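Side-chain contacts in pheromone cOB1/lipoprotein, YaeC family (Enterococcus faecalis, PDB 4EF1), which probably binds methionine as the lipid-tethered receptor of an uptake system and also serves as the precursor of the pheromone cOB1: residues 215-218 against 219-223; 158-161 against 162-166; 20-23 against 24-28. All coordinates share one frame; numbering follows the deposited sequence. Where two conformers were deposited one is given.

Contact 1: 215-218 against 219-223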
loop_
_atom_site.group_PDB
_atom_site.type_symbol
_atom_site.label_atom_id
_atom_site.label_comp_id
_atom_site.label_asym_id
_atom_site.label_seq_id
_atom_site.Cartn_x
_atom_site.Cartn_y
_atom_site.Cartn_z
ATOM N N GLU A 215 -20.026 -14.978 4.981
ATOM C CA GLU A 215 -21.026 -13.907 4.843
ATOM C C GLU A 215 -20.617 -12.664 5.598
ATOM O O GLU A 215 -20.904 -11.528 5.156
ATOM C CB GLU A 215 -22.382 -14.385 5.381
ATOM C CG GLU A 215 -23.545 -13.407 5.243
ATOM C CD GLU A 215 -24.750 -13.768 6.117
ATOM O OE1 GLU A 215 -24.576 -14.389 7.196
ATOM O OE2 GLU A 215 -25.885 -13.413 5.739
ATOM N N ASN A 216 -19.968 -12.846 6.745
ATOM C CA ASN A 216 -19.558 -11.686 7.562
ATOM C C ASN A 216 -18.442 -10.883 6.930
ATOM O O ASN A 216 -18.398 -9.657 7.060
ATOM C CB ASN A 216 -19.222 -12.082 8.989
ATOM C CG ASN A 216 -20.468 -12.445 9.808
ATOM O OD1 ASN A 216 -21.600 -12.099 9.448
ATOM N ND2 ASN A 216 -20.253 -13.114 10.929
ATOM N N VAL A 217 -17.543 -11.575 6.237
ATOM C CA VAL A 217 -16.504 -10.906 5.462
ATOM C C VAL A 217 -17.148 -10.060 4.359
ATOM O O VAL A 217 -16.707 -8.939 4.123
ATOM C CB VAL A 217 -15.486 -11.917 4.869
ATOM C CG1 VAL A 217 -14.551 -11.232 3.892
ATOM C CG2 VAL A 217 -14.659 -12.496 6.015
ATOM N N LYS A 218 -18.167 -10.620 3.700
ATOM C CA LYS A 218 -18.884 -9.918 2.636
ATOM C C LYS A 218 -19.606 -8.682 3.188
ATOM O O LYS A 218 -19.609 -7.654 2.560
ATOM C CB LYS A 218 -19.815 -10.860 1.873
ATOM C CG LYS A 218 -18.996 -11.876 1.056
ATOM C CD LYS A 218 -19.755 -12.705 0.030
ATOM C CE LYS A 218 -20.797 -13.647 0.597
ATOM N NZ LYS A 218 -21.171 -14.666 -0.424
ATOM N N LYS A 219 -20.176 -8.792 4.371
ATOM C CA LYS A 219 -20.846 -7.637 5.013
ATOM C C LYS A 219 -19.846 -6.504 5.228
ATOM O O LYS A 219 -20.152 -5.338 4.969
ATOM C CB LYS A 219 -21.477 -8.053 6.360
ATOM C CG LYS A 219 -22.821 -8.763 6.239
ATOM C CD LYS A 219 -23.266 -9.295 7.587
ATOM C CE LYS A 219 -24.514 -10.105 7.439
ATOM N NZ LYS A 219 -24.968 -10.446 8.812
ATOM N N LEU A 220 -18.654 -6.874 5.698
ATOM C CA LEU A 220 -17.557 -5.935 5.905
ATOM C C LEU A 220 -17.139 -5.264 4.642
ATOM O O LEU A 220 -17.021 -4.063 4.615
ATOM C CB LEU A 220 -16.328 -6.606 6.523
ATOM C CG LEU A 220 -15.068 -5.739 6.724
ATOM C CD1 LEU A 220 -15.312 -4.521 7.610
ATOM C CD2 LEU A 220 -14.032 -6.657 7.324
ATOM N N VAL A 221 -16.900 -6.038 3.591
ATOM C CA VAL A 221 -16.523 -5.446 2.303
ATOM C C VAL A 221 -17.568 -4.463 1.787
ATOM O O VAL A 221 -17.213 -3.425 1.262
ATOM C CB VAL A 221 -16.196 -6.537 1.224
ATOM C CG1 VAL A 221 -15.937 -5.899 -0.149
ATOM C CG2 VAL A 221 -14.999 -7.355 1.669
ATOM N N LYS A 222 -18.854 -4.812 1.909
ATOM C CA LYS A 222 -19.917 -3.970 1.407
ATOM C C LYS A 222 -19.952 -2.662 2.211
ATOM O O LYS A 222 -20.112 -1.601 1.616
ATOM C CB LYS A 222 -21.291 -4.642 1.475
ATOM C CG LYS A 222 -22.421 -3.798 0.844
ATOM C CD LYS A 222 -23.763 -4.489 0.985
ATOM C CE LYS A 222 -24.893 -3.749 0.325
ATOM N NZ LYS A 222 -26.183 -4.483 0.384
ATOM N N VAL A 223 -19.795 -2.760 3.541
ATOM C CA VAL A 223 -19.860 -1.552 4.423
ATOM C C VAL A 223 -18.663 -0.665 4.109
ATOM O O VAL A 223 -18.816 0.561 3.896
ATOM C CB VAL A 223 -19.925 -1.932 5.910
ATOM C CG1 VAL A 223 -19.604 -0.727 6.782
ATOM C CG2 VAL A 223 -21.267 -2.545 6.246
#

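Contact 2: 158-161 against 162-166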
loop_
_atom_site.group_PDB
_atom_site.type_symbol
_atom_site.label_atom_id
_atom_site.label_comp_id
_atom_site.label_asym_id
_atom_site.label_seq_id
_atom_site.Cartn_x
_atom_site.Cartn_y
_atom_site.Cartn_z
ATOM N N PRO A 158 10.085 -1.835 4.306
ATOM C CA PRO A 158 9.091 -0.822 4.166
ATOM C C PRO A 158 8.805 0.034 5.420
ATOM O O PRO A 158 8.572 1.245 5.298
ATOM C CB PRO A 158 7.839 -1.629 3.797
ATOM C CG PRO A 158 8.355 -2.787 3.040
ATOM C CD PRO A 158 9.650 -3.125 3.708
ATOM N N ALA A 159 8.824 -0.583 6.597
ATOM C CA ALA A 159 8.602 0.148 7.864
ATOM C C ALA A 159 9.712 1.161 8.207
ATOM O O ALA A 159 9.524 1.992 9.077
ATOM C CB ALA A 159 8.429 -0.841 9.008
ATOM N N ILE A 160 10.875 1.114 7.556
ATOM C CA ILE A 160 11.926 2.082 7.928
ATOM C C ILE A 160 12.123 3.210 6.893
ATOM O O ILE A 160 12.963 4.079 7.092
ATOM C CB ILE A 160 13.285 1.430 8.310
ATOM C CG1 ILE A 160 14.139 1.102 7.073
ATOM C CG2 ILE A 160 13.100 0.245 9.274
ATOM C CD1 ILE A 160 15.626 1.228 7.307
HETATM N N MSE A 161 11.293 3.259 5.861
HETATM C CA MSE A 161 11.479 4.228 4.784
HETATM C C MSE A 161 11.297 5.652 5.304
HETATM O O MSE A 161 11.994 6.556 4.838
HETATM C CB MSE A 161 10.566 3.952 3.590
HETATM C CG MSE A 161 10.689 2.534 3.022
HETATM SE SE MSE A 161 12.485 1.953 2.702
HETATM C CE MSE A 161 12.975 3.316 1.419
ATOM N N THR A 162 10.374 5.858 6.250
ATOM C CA THR A 162 10.224 7.163 6.870
ATOM C C THR A 162 11.467 7.599 7.657
ATOM O O THR A 162 11.764 8.804 7.752
ATOM C CB THR A 162 8.969 7.253 7.758
ATOM O OG1 THR A 162 9.014 6.271 8.803
ATOM C CG2 THR A 162 7.678 7.064 6.898
ATOM N N THR A 163 12.191 6.647 8.223
ATOM C CA THR A 163 13.465 6.953 8.901
ATOM C C THR A 163 14.520 7.449 7.914
ATOM O O THR A 163 15.200 8.441 8.173
ATOM C CB THR A 163 13.958 5.731 9.693
ATOM O OG1 THR A 163 12.918 5.380 10.607
ATOM C CG2 THR A 163 15.265 6.008 10.459
ATOM N N LEU A 164 14.657 6.744 6.794
ATOM C CA LEU A 164 15.584 7.159 5.744
ATOM C C LEU A 164 15.279 8.602 5.261
ATOM O O LEU A 164 16.193 9.412 5.087
ATOM C CB LEU A 164 15.555 6.177 4.577
ATOM C CG LEU A 164 16.177 4.810 4.920
ATOM C CD1 LEU A 164 15.955 3.811 3.813
ATOM C CD2 LEU A 164 17.646 4.933 5.259
ATOM N N TYR A 165 14.004 8.894 5.083
ATOM C CA TYR A 165 13.563 10.224 4.703
ATOM C C TYR A 165 13.945 11.259 5.765
ATOM O O TYR A 165 14.540 12.306 5.433
ATOM C CB TYR A 165 12.036 10.226 4.466
ATOM C CG TYR A 165 11.403 11.594 4.479
ATOM C CD1 TYR A 165 11.507 12.446 3.370
ATOM C CD2 TYR A 165 10.719 12.052 5.615
ATOM C CE1 TYR A 165 10.927 13.723 3.389
ATOM C CE2 TYR A 165 10.153 13.316 5.647
ATOM C CZ TYR A 165 10.267 14.150 4.536
ATOM O OH TYR A 165 9.684 15.363 4.578
ATOM N N ASP A 166 13.624 10.950 7.026
ATOM C CA ASP A 166 13.895 11.865 8.134
ATOM C C ASP A 166 15.430 12.102 8.306
ATOM O O ASP A 166 15.849 13.226 8.546
ATOM C CB ASP A 166 13.182 11.431 9.428
ATOM C CG ASP A 166 12.944 12.598 10.383
ATOM O OD1 ASP A 166 12.378 13.626 9.944
ATOM O OD2 ASP A 166 13.304 12.482 11.576
HETATM O O HOH W 1 8.180 3.856 6.584
HETATM O O HOH W 2 7.153 4.542 9.064
#

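Contact 3: 20-23 against 24-28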
loop_
_atom_site.group_PDB
_atom_site.type_symbol
_atom_site.label_atom_id
_atom_site.label_comp_id
_atom_site.label_asym_id
_atom_site.label_seq_id
_atom_site.Cartn_x
_atom_site.Cartn_y
_atom_site.Cartn_z
ATOM N N GLU A 20 -12.069 0.871 12.738
ATOM C CA GLU A 20 -12.705 1.429 13.938
ATOM C C GLU A 20 -13.951 2.217 13.554
ATOM O O GLU A 20 -14.992 2.096 14.215
ATOM C CB GLU A 20 -11.750 2.335 14.751
ATOM C CG GLU A 20 -10.581 1.624 15.444
ATOM C CD GLU A 20 -10.975 0.612 16.516
ATOM O OE1 GLU A 20 -12.020 0.778 17.174
ATOM O OE2 GLU A 20 -10.234 -0.401 16.670
ATOM N N HIS A 21 -13.836 3.062 12.528
ATOM C CA HIS A 21 -14.933 3.907 12.083
ATOM C C HIS A 21 -16.185 3.148 11.697
ATOM O O HIS A 21 -17.292 3.610 11.961
ATOM C CB HIS A 21 -14.470 4.858 10.961
ATOM C CG HIS A 21 -15.588 5.679 10.362
ATOM N ND1 HIS A 21 -16.109 6.742 10.987
ATOM C CD2 HIS A 21 -16.305 5.533 9.180
ATOM C CE1 HIS A 21 -17.119 7.255 10.244
ATOM N NE2 HIS A 21 -17.229 6.531 9.142
ATOM N N VAL A 22 -16.033 2.004 11.051
ATOM C CA VAL A 22 -17.197 1.221 10.602
ATOM C C VAL A 22 -17.764 0.239 11.673
ATOM O O VAL A 22 -18.794 -0.416 11.421
ATOM C CB VAL A 22 -16.900 0.483 9.252
ATOM C CG1 VAL A 22 -16.496 1.487 8.148
ATOM C CG2 VAL A 22 -15.840 -0.585 9.407
ATOM N N LYS A 23 -17.133 0.112 12.848
ATOM C CA LYS A 23 -17.672 -0.826 13.883
ATOM C C LYS A 23 -19.182 -0.648 14.171
ATOM O O LYS A 23 -19.903 -1.616 14.181
ATOM C CB LYS A 23 -16.915 -0.767 15.202
ATOM C CG LYS A 23 -15.528 -1.372 15.174
ATOM C CD LYS A 23 -14.938 -1.372 16.564
ATOM C CE LYS A 23 -13.544 -1.944 16.596
ATOM N NZ LYS A 23 -13.000 -1.831 17.952
ATOM N N PRO A 24 -19.644 0.589 14.377
ATOM C CA PRO A 24 -21.108 0.741 14.634
ATOM C C PRO A 24 -22.000 0.281 13.457
ATOM O O PRO A 24 -23.083 -0.254 13.684
ATOM C CB PRO A 24 -21.275 2.239 14.903
ATOM C CG PRO A 24 -19.902 2.751 15.193
ATOM C CD PRO A 24 -18.935 1.867 14.461
ATOM N N LEU A 25 -21.522 0.457 12.220
ATOM C CA LEU A 25 -22.252 -0.026 11.024
ATOM C C LEU A 25 -22.297 -1.550 10.969
ATOM O O LEU A 25 -23.336 -2.138 10.684
ATOM C CB LEU A 25 -21.633 0.547 9.731
ATOM C CG LEU A 25 -21.887 2.029 9.482
ATOM C CD1 LEU A 25 -20.819 2.642 8.573
ATOM C CD2 LEU A 25 -23.298 2.164 8.923
ATOM N N LEU A 26 -21.154 -2.191 11.228
ATOM C CA LEU A 26 -21.102 -3.646 11.276
ATOM C C LEU A 26 -21.934 -4.199 12.420
ATOM O O LEU A 26 -22.494 -5.269 12.281
ATOM C CB LEU A 26 -19.664 -4.185 11.376
ATOM C CG LEU A 26 -18.999 -4.525 10.059
ATOM C CD1 LEU A 26 -19.664 -5.741 9.453
ATOM C CD2 LEU A 26 -19.111 -3.347 9.101
ATOM N N GLU A 27 -21.992 -3.473 13.538
ATOM C CA GLU A 27 -22.799 -3.900 14.693
ATOM C C GLU A 27 -24.293 -3.972 14.287
ATOM O O GLU A 27 -24.984 -4.919 14.630
ATOM C CB GLU A 27 -22.548 -2.985 15.906
ATOM C CG GLU A 27 -23.251 -3.416 17.192
ATOM C CD GLU A 27 -24.705 -2.937 17.316
ATOM O OE1 GLU A 27 -25.032 -1.839 16.816
ATOM O OE2 GLU A 27 -25.532 -3.652 17.937
ATOM N N LYS A 28 -24.747 -3.014 13.490
ATOM C CA LYS A 28 -26.100 -3.040 12.938
ATOM C C LYS A 28 -26.364 -4.212 12.009
ATOM O O LYS A 28 -27.502 -4.586 11.844
ATOM C CB LYS A 28 -26.432 -1.721 12.234
ATOM C CG LYS A 28 -26.435 -0.539 13.212
ATOM C CD LYS A 28 -27.744 -0.436 13.969
ATOM C CE LYS A 28 -27.758 0.761 14.920
ATOM N NZ LYS A 28 -29.126 1.056 15.447
#

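Contact 1: 215-218 against 219-223
Four successive i to i+4 bonds carry helix 215-225 through its first turns, from Lys-219 N to Glu-215 O, Leu-220 N to Asn-216 O, Val-221 N to Val-217 O and Lys-222 N to Lys-218 O, all between 2.9 and 3.1 Å. Lys-219 supplies most of the side-chain contact. Its CG is anti to the carbonyl carbon (chi1 -80°) and the rest of the chain is extended, which lays the methylenes back over the turn before. CG rests 3.5 Å from Glu-215 O. Farther out, CE comes 3.9 Å from Glu-215 CD, the two side chains crossing at a slant, so that a carboxylate meets aliphatic carbon. The charged ends remain apart: Glu-215 OE1 and Lys-219 NZ are 4.3 Å from each other, beyond salt-bridge distance, although the opposite charges probably still attract. Asn-216 runs alongside Lys-219 in the same direction, and its OD1 approaches Lys-219 CD at 3.8 Å. The ammonium has a firmer partner in Glu-29 O, to which NZ donates a hydrogen bond, tying this helix to the residue just after helix 12-28, in the short link before strand 31-37. The surroundings are those of an amphipathic helix lying on the six-stranded sheet of a periplasmic-binding-protein fold: Val-217 and Leu-220 touch Leu-6 of the strand 4-10, while Val-217 also meets Ala-78 and Val-221 meets Ile-81 on the strand 75-83. Between the two valines contact is slight, CG1 of Val-217 standing 4.5 Å from CG2 of Val-221. That same CG2 lies beside the backbone N of its own residue and packs 3.4 Å from Val-217 O, against a carbonyl already bonded to Val-221 N. At the helix start, Asn-214 OD1 accepts a hydrogen bond from Val-217 N and a weak one from Asn-216 N.

Contact 2: 158-161 against 162-166
Met-161, present as selenomethionine, meets Leu-164 one turn on, its terminal CE lying 3.9 Å from Leu-164 CD1 and its SE 4.1 Å from the same methyl. The selenium chain is bent at both chi2 (-49°) and chi3 (-61°), a fold that swings CE round to the leucine. Leu-164 is approached from a second direction by Ile-160, whose CD1 stands 4.3 Å from Leu-164 CG, so one residue touches a methyl and the other the branch point of the same buried leucine. Backbone bonds of the opening turn fix the spacing. Ile-160 O takes a nearly straight bond from Leu-164 N at 3.2 Å, together with a weak one from Thr-163 N; Met-161 O receives Tyr-165 N in the next position. Thr-163 packs its CB against Ile-160 O at 3.2 Å.

Water completes the helix start on the side of Thr-162. One molecule donates to Pro-158 O and accepts from Thr-162 N at 3.0 Å, bridging an amide of the first turn to the loop that leads into it. A second water lies 2.6 Å from Thr-162 OG1 and makes a weak bond to Ala-159 O. The hydroxyl owes its place near this water to a chi1 of 59°, which sets OG1 between the backbone N and the carbonyl carbon. Farther out, the side chain of Tyr-165 touches Lys-91.

The buried face of the turn packs on the five-stranded sheet, within the beta-alpha-beta crossover from strand 151-156 to the parallel strand 172-175. Met-161 and Leu-164 cover Tyr-106 on strand 104-108 and Ser-156 on strand 151-156, while Thr-162 and Tyr-165 lie against Ile-175, and Pro-158 touches Tyr-41, a residue of the ligand pocket.

Contact 3: 20-23 against 24-28
Apolar contacts join Val-22 to both leucines of the following turn: its CG2 lies 4.3 Å from Leu-26 CD2, and its CG1 lies 4.5 Å from Leu-25 CD1. The two methyls of a single valine are thus divided between neighbouring residues. Val-22 O is also touched by carbon, Leu-25 CB lying 3.4 Å away and Leu-26 CD2 a little farther.

Backbone bonding is interrupted and then resumed. Pro-24 has no amide hydrogen to give, and helix 12-28 is kinked here, the i to i+4 pattern lapsing at residues 24 and 25. The proline ring fills the position instead. Its CD packs 3.5 Å from His-21 O and comes 3.4 Å from Lys-23 CB, a tight carbon pair. Regular i to i+4 bonding starts again at Leu-26 N, which meets Val-22 O almost head-on with an N-H...O angle of 169°, followed by Glu-27 N to Lys-23 O.

This is the far end of the helix in the beta-alpha-beta unit of strand 4-10, helix 12-28 and strand 31-37, the opening crossover of the first domain. Val-22 and Lys-23 touch Leu-33 on strand 31-37, Leu-26 touches Val-31, and Leu-25 touches Val-229 on helix 227-236.

The charged contact belongs to the turn before the kink. Lys-23, extended from CG outward, reaches back along the helix to Glu-20, whose side chain is bent at chi2 (-63°), and brings NZ to 2.9 Å from Glu-20 OE1 in a hydrogen-bonded salt bridge; the ammonium comes to the syn side of the oxygen, 25° out of the carboxylate plane. An aromatic contact is made outside the segments, where the His-21 ring stacks with that of Trp-232.

Overall arrangement
Contacts 1 and 3 belong to the six-stranded sheet's side of the molecule, their centres about 11 Å apart. They touch directly, CG1 of Val-223 packing 3.5 Å from CD2 of Leu-26, so helices 215-225 and 12-28 share an apolar seam. Contact 2 lies about 34 Å from contact 1, across the chain's centre, on the five-stranded sheet. Each is partly buried, with residues facing the sheet and others exposed, but their chemistry differs: an uninterrupted helix with an incomplete ion pair in contact 1, a water-bridged helix start in contact 2, a proline kink following a true salt bridge in contact 3. Contact 2 alone lies near the bound selenomethionine, with the Met-161 side chain about 10 Å away.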